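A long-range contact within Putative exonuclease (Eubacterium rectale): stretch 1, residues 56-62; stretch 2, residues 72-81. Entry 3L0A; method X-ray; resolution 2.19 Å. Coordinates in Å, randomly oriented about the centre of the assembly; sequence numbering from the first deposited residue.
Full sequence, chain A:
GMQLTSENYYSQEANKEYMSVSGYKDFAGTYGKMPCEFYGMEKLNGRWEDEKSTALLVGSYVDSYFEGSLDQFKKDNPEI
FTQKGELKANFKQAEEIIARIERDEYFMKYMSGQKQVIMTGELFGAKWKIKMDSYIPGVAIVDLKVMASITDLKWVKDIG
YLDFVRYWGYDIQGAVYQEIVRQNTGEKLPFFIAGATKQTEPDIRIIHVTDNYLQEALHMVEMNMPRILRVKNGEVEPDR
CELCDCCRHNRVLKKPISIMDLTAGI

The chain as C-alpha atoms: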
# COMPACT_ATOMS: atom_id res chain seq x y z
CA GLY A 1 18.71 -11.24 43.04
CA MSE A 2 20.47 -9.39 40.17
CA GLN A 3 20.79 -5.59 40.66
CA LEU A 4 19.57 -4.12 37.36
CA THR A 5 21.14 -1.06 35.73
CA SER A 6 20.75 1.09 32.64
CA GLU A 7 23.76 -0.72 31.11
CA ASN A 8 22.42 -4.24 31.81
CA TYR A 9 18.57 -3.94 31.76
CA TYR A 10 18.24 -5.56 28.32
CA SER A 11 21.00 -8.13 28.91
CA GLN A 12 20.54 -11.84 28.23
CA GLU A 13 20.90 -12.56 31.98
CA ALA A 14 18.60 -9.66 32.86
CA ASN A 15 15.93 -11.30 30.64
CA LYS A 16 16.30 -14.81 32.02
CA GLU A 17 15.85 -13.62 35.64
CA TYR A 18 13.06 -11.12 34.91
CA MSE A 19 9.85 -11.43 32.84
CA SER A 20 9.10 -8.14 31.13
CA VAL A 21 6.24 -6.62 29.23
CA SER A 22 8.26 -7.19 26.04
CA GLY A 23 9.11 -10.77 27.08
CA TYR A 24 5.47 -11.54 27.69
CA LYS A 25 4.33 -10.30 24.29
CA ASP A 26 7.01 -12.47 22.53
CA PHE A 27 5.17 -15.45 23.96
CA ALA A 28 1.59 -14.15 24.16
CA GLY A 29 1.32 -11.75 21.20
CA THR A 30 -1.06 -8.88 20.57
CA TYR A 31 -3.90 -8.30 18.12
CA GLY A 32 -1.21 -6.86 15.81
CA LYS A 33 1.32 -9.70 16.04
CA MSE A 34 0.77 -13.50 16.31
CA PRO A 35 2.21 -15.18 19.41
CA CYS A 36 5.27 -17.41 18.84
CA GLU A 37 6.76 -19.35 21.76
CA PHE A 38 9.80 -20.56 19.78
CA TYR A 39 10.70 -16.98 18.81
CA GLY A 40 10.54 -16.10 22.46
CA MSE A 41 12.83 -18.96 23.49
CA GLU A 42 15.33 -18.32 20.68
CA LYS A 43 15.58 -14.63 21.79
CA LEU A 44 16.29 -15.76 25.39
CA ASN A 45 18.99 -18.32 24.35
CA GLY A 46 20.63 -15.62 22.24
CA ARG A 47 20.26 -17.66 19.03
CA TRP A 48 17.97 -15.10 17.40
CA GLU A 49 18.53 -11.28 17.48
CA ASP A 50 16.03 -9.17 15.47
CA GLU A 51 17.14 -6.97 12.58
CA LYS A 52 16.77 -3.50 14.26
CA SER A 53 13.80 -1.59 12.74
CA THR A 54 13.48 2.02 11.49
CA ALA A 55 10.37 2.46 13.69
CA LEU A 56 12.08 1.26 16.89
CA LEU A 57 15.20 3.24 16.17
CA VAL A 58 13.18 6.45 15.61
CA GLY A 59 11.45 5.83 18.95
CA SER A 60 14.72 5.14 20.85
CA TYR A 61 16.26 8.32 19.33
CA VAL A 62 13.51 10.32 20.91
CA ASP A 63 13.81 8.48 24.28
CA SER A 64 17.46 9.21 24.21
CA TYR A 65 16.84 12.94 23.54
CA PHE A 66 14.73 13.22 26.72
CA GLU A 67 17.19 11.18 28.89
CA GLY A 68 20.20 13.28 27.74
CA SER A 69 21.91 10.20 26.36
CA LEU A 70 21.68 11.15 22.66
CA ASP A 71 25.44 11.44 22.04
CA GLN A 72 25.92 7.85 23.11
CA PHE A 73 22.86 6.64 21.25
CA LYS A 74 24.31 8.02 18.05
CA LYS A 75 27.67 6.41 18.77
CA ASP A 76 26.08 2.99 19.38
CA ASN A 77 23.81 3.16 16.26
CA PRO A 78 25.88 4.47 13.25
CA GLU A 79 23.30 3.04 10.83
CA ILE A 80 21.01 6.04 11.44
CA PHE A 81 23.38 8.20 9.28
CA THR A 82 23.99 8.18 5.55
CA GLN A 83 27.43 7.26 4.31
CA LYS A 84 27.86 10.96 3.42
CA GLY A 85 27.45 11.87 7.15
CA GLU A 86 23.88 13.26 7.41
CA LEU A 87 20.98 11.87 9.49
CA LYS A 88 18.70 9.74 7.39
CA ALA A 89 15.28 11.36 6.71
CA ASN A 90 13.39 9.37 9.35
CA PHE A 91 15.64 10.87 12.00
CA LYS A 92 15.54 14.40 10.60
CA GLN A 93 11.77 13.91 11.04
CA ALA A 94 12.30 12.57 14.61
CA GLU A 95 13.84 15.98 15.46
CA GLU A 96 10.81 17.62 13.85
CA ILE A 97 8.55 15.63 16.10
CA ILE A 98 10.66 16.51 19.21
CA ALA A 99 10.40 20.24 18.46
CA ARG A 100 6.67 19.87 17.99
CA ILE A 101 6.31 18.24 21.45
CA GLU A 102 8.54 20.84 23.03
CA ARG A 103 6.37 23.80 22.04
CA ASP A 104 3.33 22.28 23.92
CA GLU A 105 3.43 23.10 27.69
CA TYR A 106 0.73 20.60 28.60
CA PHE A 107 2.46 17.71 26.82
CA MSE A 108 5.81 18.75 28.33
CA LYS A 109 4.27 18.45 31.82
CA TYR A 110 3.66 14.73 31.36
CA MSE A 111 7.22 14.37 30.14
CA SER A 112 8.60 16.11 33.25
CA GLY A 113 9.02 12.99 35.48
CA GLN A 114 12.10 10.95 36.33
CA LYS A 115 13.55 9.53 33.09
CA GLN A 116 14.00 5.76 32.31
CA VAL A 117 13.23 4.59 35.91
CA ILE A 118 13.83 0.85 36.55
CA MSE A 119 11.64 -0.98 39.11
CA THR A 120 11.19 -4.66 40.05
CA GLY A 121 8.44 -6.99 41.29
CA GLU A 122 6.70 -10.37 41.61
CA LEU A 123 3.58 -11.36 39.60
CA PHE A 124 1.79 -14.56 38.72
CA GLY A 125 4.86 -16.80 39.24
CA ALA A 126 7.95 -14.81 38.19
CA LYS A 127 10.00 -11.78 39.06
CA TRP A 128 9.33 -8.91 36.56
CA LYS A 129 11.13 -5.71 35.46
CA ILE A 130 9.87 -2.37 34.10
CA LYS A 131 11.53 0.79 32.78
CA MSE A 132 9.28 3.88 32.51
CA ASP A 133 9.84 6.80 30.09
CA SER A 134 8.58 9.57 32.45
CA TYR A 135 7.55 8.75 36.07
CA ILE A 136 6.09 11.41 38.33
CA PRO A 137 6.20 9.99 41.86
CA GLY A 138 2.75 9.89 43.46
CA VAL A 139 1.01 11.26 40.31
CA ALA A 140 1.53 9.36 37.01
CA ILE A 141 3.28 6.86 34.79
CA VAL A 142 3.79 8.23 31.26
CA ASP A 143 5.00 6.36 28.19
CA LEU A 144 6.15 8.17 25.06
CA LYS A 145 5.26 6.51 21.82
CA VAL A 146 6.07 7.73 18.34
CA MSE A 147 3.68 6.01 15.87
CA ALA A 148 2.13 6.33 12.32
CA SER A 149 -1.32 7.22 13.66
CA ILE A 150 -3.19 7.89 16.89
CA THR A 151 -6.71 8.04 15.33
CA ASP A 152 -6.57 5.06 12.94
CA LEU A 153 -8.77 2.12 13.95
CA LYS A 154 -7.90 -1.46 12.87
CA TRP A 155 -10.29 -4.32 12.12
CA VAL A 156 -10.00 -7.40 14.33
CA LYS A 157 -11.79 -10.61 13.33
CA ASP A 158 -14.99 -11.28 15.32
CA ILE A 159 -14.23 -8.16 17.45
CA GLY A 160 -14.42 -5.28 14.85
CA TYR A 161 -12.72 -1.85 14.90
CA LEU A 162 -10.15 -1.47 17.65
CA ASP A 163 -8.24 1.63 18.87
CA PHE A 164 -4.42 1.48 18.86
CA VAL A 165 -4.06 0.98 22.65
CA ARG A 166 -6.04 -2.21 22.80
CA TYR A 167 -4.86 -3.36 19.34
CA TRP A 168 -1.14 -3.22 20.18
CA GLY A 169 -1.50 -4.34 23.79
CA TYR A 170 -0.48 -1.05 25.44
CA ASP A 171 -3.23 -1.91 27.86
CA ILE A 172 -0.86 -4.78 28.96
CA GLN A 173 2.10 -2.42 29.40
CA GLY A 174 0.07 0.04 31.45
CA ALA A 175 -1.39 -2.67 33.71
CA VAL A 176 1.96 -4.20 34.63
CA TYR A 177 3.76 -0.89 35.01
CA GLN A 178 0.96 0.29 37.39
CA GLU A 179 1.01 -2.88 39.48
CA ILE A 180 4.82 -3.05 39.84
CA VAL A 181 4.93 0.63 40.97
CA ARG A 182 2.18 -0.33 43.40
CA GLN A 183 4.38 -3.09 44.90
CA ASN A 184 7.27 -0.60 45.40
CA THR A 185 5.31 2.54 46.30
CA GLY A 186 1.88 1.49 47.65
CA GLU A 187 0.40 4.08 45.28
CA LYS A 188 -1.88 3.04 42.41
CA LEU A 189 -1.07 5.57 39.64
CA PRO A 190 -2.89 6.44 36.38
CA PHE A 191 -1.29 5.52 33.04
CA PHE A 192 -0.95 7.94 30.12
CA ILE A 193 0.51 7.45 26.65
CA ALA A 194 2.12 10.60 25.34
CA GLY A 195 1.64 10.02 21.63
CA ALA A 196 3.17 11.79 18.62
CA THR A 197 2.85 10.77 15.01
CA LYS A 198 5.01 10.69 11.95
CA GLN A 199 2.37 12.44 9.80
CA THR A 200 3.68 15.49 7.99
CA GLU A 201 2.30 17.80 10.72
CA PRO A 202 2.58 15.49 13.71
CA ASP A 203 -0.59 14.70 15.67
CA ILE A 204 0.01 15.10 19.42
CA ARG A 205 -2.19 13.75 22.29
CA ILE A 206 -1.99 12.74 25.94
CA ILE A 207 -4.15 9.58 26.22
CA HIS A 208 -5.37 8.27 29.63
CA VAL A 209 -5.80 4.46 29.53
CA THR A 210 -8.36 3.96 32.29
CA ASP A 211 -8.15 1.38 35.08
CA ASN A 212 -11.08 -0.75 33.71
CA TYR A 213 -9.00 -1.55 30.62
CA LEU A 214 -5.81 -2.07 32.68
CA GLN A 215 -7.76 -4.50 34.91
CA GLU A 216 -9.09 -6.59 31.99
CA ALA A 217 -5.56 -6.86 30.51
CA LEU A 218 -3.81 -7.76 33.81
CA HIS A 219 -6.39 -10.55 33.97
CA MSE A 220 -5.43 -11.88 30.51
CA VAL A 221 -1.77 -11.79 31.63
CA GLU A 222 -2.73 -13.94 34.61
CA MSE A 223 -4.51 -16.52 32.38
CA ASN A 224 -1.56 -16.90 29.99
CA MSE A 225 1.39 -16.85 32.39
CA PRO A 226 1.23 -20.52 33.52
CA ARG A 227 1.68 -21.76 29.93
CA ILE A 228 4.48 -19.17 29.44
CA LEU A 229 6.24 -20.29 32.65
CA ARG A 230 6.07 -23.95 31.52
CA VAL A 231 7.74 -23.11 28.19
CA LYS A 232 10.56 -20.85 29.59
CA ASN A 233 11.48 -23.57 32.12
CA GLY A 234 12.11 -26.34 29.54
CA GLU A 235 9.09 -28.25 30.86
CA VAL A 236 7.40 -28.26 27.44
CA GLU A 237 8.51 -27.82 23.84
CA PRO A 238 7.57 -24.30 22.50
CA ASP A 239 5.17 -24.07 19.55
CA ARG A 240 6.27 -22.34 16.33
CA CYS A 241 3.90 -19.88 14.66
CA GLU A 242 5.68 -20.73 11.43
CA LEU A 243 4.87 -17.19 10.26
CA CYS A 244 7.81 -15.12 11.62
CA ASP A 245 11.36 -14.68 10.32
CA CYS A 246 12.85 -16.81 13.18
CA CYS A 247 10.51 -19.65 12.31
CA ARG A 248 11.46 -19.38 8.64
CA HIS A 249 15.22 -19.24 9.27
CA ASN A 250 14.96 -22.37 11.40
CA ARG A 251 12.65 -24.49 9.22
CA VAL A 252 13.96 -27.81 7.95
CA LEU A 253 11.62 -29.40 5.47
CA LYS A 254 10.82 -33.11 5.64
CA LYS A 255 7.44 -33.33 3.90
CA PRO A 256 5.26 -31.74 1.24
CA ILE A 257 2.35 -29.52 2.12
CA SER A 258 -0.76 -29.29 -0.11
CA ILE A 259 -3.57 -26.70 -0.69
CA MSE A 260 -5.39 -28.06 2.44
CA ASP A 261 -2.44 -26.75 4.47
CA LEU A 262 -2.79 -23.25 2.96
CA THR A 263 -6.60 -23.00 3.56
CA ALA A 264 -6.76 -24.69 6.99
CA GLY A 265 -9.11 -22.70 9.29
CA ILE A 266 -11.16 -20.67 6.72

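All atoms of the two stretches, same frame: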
# COMPACT_ATOMS: atom_id res chain seq x y z
N LEU A 56 11.54 1.41 15.53
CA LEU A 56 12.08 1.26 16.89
C LEU A 56 13.23 2.23 17.13
O LEU A 56 13.31 2.90 18.19
CB LEU A 56 12.55 -0.19 17.12
CG LEU A 56 11.39 -1.18 17.37
CD1 LEU A 56 11.78 -2.67 17.12
CD2 LEU A 56 10.84 -0.99 18.84
N LEU A 57 14.10 2.32 16.13
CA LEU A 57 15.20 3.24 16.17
C LEU A 57 14.73 4.71 16.24
O LEU A 57 15.25 5.44 17.06
CB LEU A 57 16.12 3.03 15.00
CG LEU A 57 17.07 1.84 15.13
CD1 LEU A 57 17.71 1.59 13.79
CD2 LEU A 57 18.10 2.09 16.18
N VAL A 58 13.76 5.13 15.41
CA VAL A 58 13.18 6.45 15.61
C VAL A 58 12.76 6.64 17.07
O VAL A 58 13.25 7.52 17.75
CB VAL A 58 12.01 6.75 14.69
CG1 VAL A 58 11.21 7.89 15.22
CG2 VAL A 58 12.51 7.06 13.26
N GLY A 59 11.90 5.77 17.57
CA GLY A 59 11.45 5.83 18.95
C GLY A 59 12.53 5.85 20.00
O GLY A 59 12.38 6.61 20.96
N SER A 60 13.61 5.06 19.86
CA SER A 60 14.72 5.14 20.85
C SER A 60 15.53 6.48 20.75
O SER A 60 16.13 6.97 21.75
CB SER A 60 15.71 3.96 20.75
OG SER A 60 15.22 2.75 21.31
N TYR A 61 15.53 7.07 19.56
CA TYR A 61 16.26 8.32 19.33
C TYR A 61 15.63 9.38 20.19
O TYR A 61 16.32 10.15 20.86
CB TYR A 61 16.18 8.72 17.85
CG TYR A 61 17.00 9.94 17.44
CD1 TYR A 61 16.47 11.22 17.52
CD2 TYR A 61 18.27 9.81 16.93
CE1 TYR A 61 17.20 12.33 17.08
CE2 TYR A 61 19.01 10.90 16.49
CZ TYR A 61 18.47 12.17 16.58
OH TYR A 61 19.23 13.26 16.18
N VAL A 62 14.30 9.39 20.16
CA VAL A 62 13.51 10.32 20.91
C VAL A 62 13.62 10.06 22.40
O VAL A 62 13.77 11.02 23.17
CB VAL A 62 12.05 10.31 20.46
CG1 VAL A 62 11.27 11.18 21.37
CG2 VAL A 62 11.91 10.77 18.96
N GLN A 72 25.55 9.25 23.02
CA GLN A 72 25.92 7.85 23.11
C GLN A 72 25.00 7.01 22.29
O GLN A 72 25.45 6.03 21.72
CB GLN A 72 25.95 7.34 24.56
CG GLN A 72 26.68 5.98 24.71
CD GLN A 72 28.15 5.99 24.22
OE1 GLN A 72 28.97 6.84 24.63
NE2 GLN A 72 28.49 5.05 23.31
N PHE A 73 23.73 7.37 22.18
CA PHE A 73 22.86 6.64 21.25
C PHE A 73 23.41 6.66 19.81
O PHE A 73 23.43 5.63 19.08
CB PHE A 73 21.47 7.20 21.25
CG PHE A 73 20.52 6.42 20.40
CD1 PHE A 73 19.96 5.26 20.88
CD2 PHE A 73 20.20 6.83 19.14
CE1 PHE A 73 19.10 4.52 20.10
CE2 PHE A 73 19.33 6.11 18.35
CZ PHE A 73 18.78 4.94 18.84
N LYS A 74 23.83 7.85 19.39
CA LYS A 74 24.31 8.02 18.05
C LYS A 74 25.59 7.22 17.82
O LYS A 74 25.77 6.61 16.77
CB LYS A 74 24.56 9.49 17.80
CG LYS A 74 23.28 10.24 17.53
CD LYS A 74 23.53 11.72 17.48
CE LYS A 74 22.46 12.45 16.70
NZ LYS A 74 22.60 13.94 16.90
N LYS A 75 26.46 7.21 18.82
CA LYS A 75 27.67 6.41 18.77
C LYS A 75 27.36 4.92 18.63
O LYS A 75 27.99 4.22 17.82
CB LYS A 75 28.57 6.70 19.99
CG LYS A 75 29.51 7.89 19.80
CD LYS A 75 29.95 8.51 21.13
CE LYS A 75 31.10 9.52 21.01
NZ LYS A 75 31.27 10.36 22.27
N ASP A 76 26.36 4.43 19.37
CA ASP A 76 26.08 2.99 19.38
C ASP A 76 25.28 2.51 18.17
O ASP A 76 25.16 1.30 17.99
CB ASP A 76 25.27 2.58 20.62
CG ASP A 76 26.03 2.73 21.91
OD1 ASP A 76 27.29 2.64 21.93
OD2 ASP A 76 25.35 2.95 22.94
N ASN A 77 24.71 3.44 17.40
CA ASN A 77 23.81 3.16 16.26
C ASN A 77 24.17 3.94 14.96
O ASN A 77 23.34 4.71 14.41
CB ASN A 77 22.36 3.47 16.63
CG ASN A 77 21.89 2.77 17.90
OD1 ASN A 77 21.39 1.66 17.84
ND2 ASN A 77 21.95 3.48 19.06
N PRO A 78 25.39 3.76 14.45
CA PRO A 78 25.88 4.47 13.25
C PRO A 78 25.04 4.30 11.99
O PRO A 78 25.21 5.03 11.02
CB PRO A 78 27.24 3.81 12.99
CG PRO A 78 27.15 2.46 13.68
CD PRO A 78 26.37 2.77 14.94
N GLU A 79 24.14 3.33 12.00
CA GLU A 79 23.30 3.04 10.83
C GLU A 79 22.15 4.04 10.65
O GLU A 79 21.47 3.99 9.63
CB GLU A 79 22.83 1.55 10.80
CG GLU A 79 22.01 0.99 12.03
CD GLU A 79 22.84 0.79 13.36
OE1 GLU A 79 24.09 0.56 13.30
OE2 GLU A 79 22.21 0.85 14.47
N ILE A 80 21.98 4.97 11.60
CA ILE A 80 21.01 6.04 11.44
C ILE A 80 21.52 7.19 10.56
O ILE A 80 20.74 8.12 10.24
CB ILE A 80 20.50 6.59 12.82
CG1 ILE A 80 21.55 7.45 13.52
CG2 ILE A 80 20.08 5.45 13.73
CD1 ILE A 80 21.20 7.78 14.98
N PHE A 81 22.80 7.17 10.17
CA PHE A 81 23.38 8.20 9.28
C PHE A 81 23.70 7.64 7.91
O PHE A 81 24.09 6.48 7.79
CB PHE A 81 24.73 8.72 9.81
CG PHE A 81 24.66 9.31 11.15
CD1 PHE A 81 24.32 10.65 11.31
CD2 PHE A 81 24.94 8.54 12.27
CE1 PHE A 81 24.24 11.19 12.58
CE2 PHE A 81 24.88 9.07 13.53
CZ PHE A 81 24.51 10.40 13.70

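No hydrogen bond crosses between the two stretches; the contact, which buries 343 Å² summed over both sides, rests on apolar packing. Helix 56-62 and helix 72-76 run nearly antiparallel, at 151°, with their axes 10.7 Å apart at closest approach, a gap that side chains must fill.

Leu56 lies out of reach, so the contact begins at Leu57. Its CA-to-CB bond points sideways, but the m, t rotamer carries the branched end nearer: CD2 lies 4.0 Å from CZ of Phe73 and 3.7 Å from OD1 of Asn77. Asn77, the first residue after the helix to leave helical phi/psi, is tied back to the preceding helix by ND2 donating to the Phe73 carbonyl O at 2.6 Å (N-H...O angle 164°). ND2 thus has a polar partner within the stretch, while OD1 lies against Leu57 CD2.

Val58 points away, and Gly59 has no side chain to contribute. Ser60 points toward stretch 2, and its CB comes within 3.5 Å of Phe73 CE1. Ser60 has a small side chain, and here the Phe73 ring lies close to the helix backbone, with Ser60 C and Tyr61 CA over one face.

Tyr61 supplies the largest covered area of stretch 1, 76 Å². Its CA sits over the face of the Phe73 ring, 4.3 Å from the centroid and 26° off the normal, a CH-pi contact. Phe73, with chi1 in t, points toward stretch 1 and covers this backbone with its flat face. Tyr61, also t at chi1, turns its ring edge to Phe73 and Ile80: CD2 is 4.1 Å both from CE2 of Phe73 and from CD1 of Ile80, whose side chain is well suited to this buried apolar site. Farther out, Tyr61 OH lies 3.4 Å from CE of Lys74, whose CA-to-CB bond points sideways but whose extended end comes nearer stretch 1; the hydroxyl is hydrogen-bonded elsewhere in the structure. Val62 makes no contact.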